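Local coordinates for protein glycoside hydrolase family 12 (Spirochaeta thermophila, PDB 5LU3) that probably hydrolyses cellulose, the part here being its calcium-binding family 64 (type A) carbohydrate-binding module, which would hold the enzyme on polysaccharide surfaces, at residues D23-T27 against G66-I70. Residues are numbered along the deposited sequence; the frame is centred on the assembly and turned at random.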
loop_
_atom_site.group_PDB
_atom_site.type_symbol
_atom_site.label_atom_id
_atom_site.label_comp_id
_atom_site.label_asym_id
_atom_site.label_seq_id
_atom_site.Cartn_x
_atom_site.Cartn_y
_atom_site.Cartn_z
ATOM N N ASP A 23 6.045 -8.849 -1.529
ATOM C CA ASP A 23 5.334 -9.993 -2.079
ATOM C C ASP A 23 4.325 -10.563 -1.074
ATOM O O ASP A 23 3.914 -11.713 -1.236
ATOM C CB ASP A 23 6.280 -11.064 -2.625
ATOM C CG ASP A 23 7.091 -11.751 -1.563
ATOM O OD1 ASP A 23 7.060 -11.314 -0.411
ATOM O OD2 ASP A 23 7.774 -12.767 -1.880
ATOM N N ASP A 24 3.916 -9.764 -0.068
ATOM C CA ASP A 24 3.176 -10.299 1.089
ATOM C C ASP A 24 1.663 -10.071 1.013
ATOM O O ASP A 24 0.965 -10.428 1.964
ATOM C CB ASP A 24 3.675 -9.641 2.388
ATOM C CG ASP A 24 4.984 -10.099 2.838
ATOM O OD1 ASP A 24 5.497 -11.124 2.369
ATOM O OD2 ASP A 24 5.538 -9.448 3.789
ATOM N N PHE A 25 1.152 -9.446 -0.057
ATOM C CA PHE A 25 -0.296 -9.220 -0.107
ATOM C C PHE A 25 -1.080 -10.526 -0.154
ATOM O O PHE A 25 -0.652 -11.499 -0.768
ATOM C CB PHE A 25 -0.725 -8.408 -1.336
ATOM C CG PHE A 25 -0.604 -6.918 -1.207
ATOM C CD1 PHE A 25 0.337 -6.302 -0.419
ATOM C CD2 PHE A 25 -1.503 -6.114 -1.895
ATOM C CE1 PHE A 25 0.408 -4.910 -0.331
ATOM C CE2 PHE A 25 -1.449 -4.735 -1.819
ATOM C CZ PHE A 25 -0.480 -4.130 -1.056
ATOM N N SER A 26 -2.270 -10.506 0.431
ATOM C CA SER A 26 -3.196 -11.623 0.288
ATOM C C SER A 26 -3.583 -11.788 -1.194
ATOM O O SER A 26 -3.910 -10.800 -1.866
ATOM C CB SER A 26 -4.468 -11.376 1.104
ATOM O OG SER A 26 -5.251 -12.568 1.111
ATOM N N THR A 27 -3.533 -13.017 -1.682
ATOM C CA THR A 27 -4.082 -13.372 -2.979
ATOM C C THR A 27 -5.318 -14.233 -2.887
ATOM O O THR A 27 -5.796 -14.727 -3.900
ATOM C CB THR A 27 -3.034 -14.110 -3.815
ATOM O OG1 THR A 27 -2.642 -15.310 -3.144
ATOM C CG2 THR A 27 -1.823 -13.237 -4.052
ATOM N N GLY A 66 4.865 -11.430 -9.332
ATOM C CA GLY A 66 4.268 -11.726 -8.039
ATOM C C GLY A 66 4.457 -10.676 -6.946
ATOM O O GLY A 66 4.138 -10.924 -5.808
ATOM N N TYR A 67 5.002 -9.525 -7.286
ATOM C CA TYR A 67 5.202 -8.450 -6.341
ATOM C C TYR A 67 4.182 -7.336 -6.500
ATOM O O TYR A 67 3.517 -7.187 -7.513
ATOM C CB TYR A 67 6.627 -7.862 -6.483
ATOM C CG TYR A 67 7.649 -8.586 -5.644
ATOM C CD1 TYR A 67 8.130 -9.837 -5.988
ATOM C CD2 TYR A 67 8.148 -8.003 -4.501
ATOM C CE1 TYR A 67 9.066 -10.483 -5.176
ATOM C CE2 TYR A 67 9.053 -8.618 -3.695
ATOM C CZ TYR A 67 9.510 -9.852 -4.017
ATOM O OH TYR A 67 10.420 -10.461 -3.171
ATOM N N TRP A 68 4.100 -6.538 -5.436
ATOM C CA TRP A 68 3.320 -5.311 -5.422
ATOM C C TRP A 68 4.288 -4.139 -5.274
ATOM O O TRP A 68 5.026 -4.068 -4.288
ATOM C CB TRP A 68 2.261 -5.336 -4.289
ATOM C CG TRP A 68 1.161 -6.318 -4.565
ATOM C CD1 TRP A 68 -0.030 -6.052 -5.140
ATOM C CD2 TRP A 68 1.174 -7.713 -4.300
ATOM N NE1 TRP A 68 -0.785 -7.188 -5.244
ATOM C CE2 TRP A 68 -0.054 -8.236 -4.746
ATOM C CE3 TRP A 68 2.099 -8.574 -3.730
ATOM C CZ2 TRP A 68 -0.375 -9.595 -4.629
ATOM C CZ3 TRP A 68 1.776 -9.921 -3.618
ATOM C CH2 TRP A 68 0.554 -10.408 -4.065
ATOM N N TYR A 69 4.262 -3.245 -6.264
ATOM C CA TYR A 69 5.131 -2.073 -6.349
ATOM C C TYR A 69 4.316 -0.837 -6.011
ATOM O O TYR A 69 3.356 -0.509 -6.710
ATOM C CB TYR A 69 5.699 -1.973 -7.777
ATOM C CG TYR A 69 6.645 -3.107 -8.085
ATOM C CD1 TYR A 69 8.005 -3.010 -7.796
ATOM C CD2 TYR A 69 6.197 -4.284 -8.661
ATOM C CE1 TYR A 69 8.862 -4.052 -8.041
ATOM C CE2 TYR A 69 7.071 -5.359 -8.886
ATOM C CZ TYR A 69 8.413 -5.222 -8.598
ATOM O OH TYR A 69 9.321 -6.254 -8.825
ATOM N N ILE A 70 4.695 -0.196 -4.908
ATOM C CA ILE A 70 3.904 0.869 -4.282
ATOM C C ILE A 70 4.637 2.190 -4.385
ATOM O O ILE A 70 5.806 2.282 -4.007
ATOM C CB ILE A 70 3.687 0.525 -2.800
ATOM C CG1 ILE A 70 3.042 -0.855 -2.636
ATOM C CG2 ILE A 70 2.864 1.609 -2.121
ATOM C CD1 ILE A 70 3.609 -1.648 -1.510
#
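One face of the Trp68 indole carries Phe25, whose CB sits 3.3 Å from the centroid of the six-membered ring, almost on its normal, while the phenyl ring lies over the five-membered ring in a face-to-face stack with the planes 19° apart. At the rim of the same indole, near its plane, come the carbonyl carbon of Asp23 and Thr27 CG2, 3.7 Å from Trp68 CH2; threonine suits this exposed position, its methyl packing on the indole edge and its hydroxyl being compatible with solvent. The contact belongs to the beta-sandwich of a family 64 carbohydrate-binding module: strand 68-74 meets the loop that leaves strand 16-22, its antiparallel neighbour, for the second sheet. Broad apolar groups suit the buried Phe25 and Trp68, and Phe25 also reaches Val35 of the other sheet. A chi1 of -83° sets Phe25 CG beside the backbone N and swings the phenyl over Trp68 CD1 and NE1, while CB stays over the benzene ring. In return, Trp68 CB stands over the phenyl centre at 4.2 Å from the ring centroid. NE1 of Trp68 donates to the carbonyl O of Val60.

Nearer the surface, the Tyr67 ring receives Asp23 CB over the centre of one face, 3.7 Å from its centroid, and the carboxylate continues over the CZ-OH end of that face, its plane 21° from the ring's. Tyr67 OH is hydrogen-bonded to Glu5. Aspartate serves twice here: its methylene packs on the tyrosine, while Asp23 OD1 binds calcium at a site Asp7 also joins, 3.2 Å from a second ligand, Asp24 OD1.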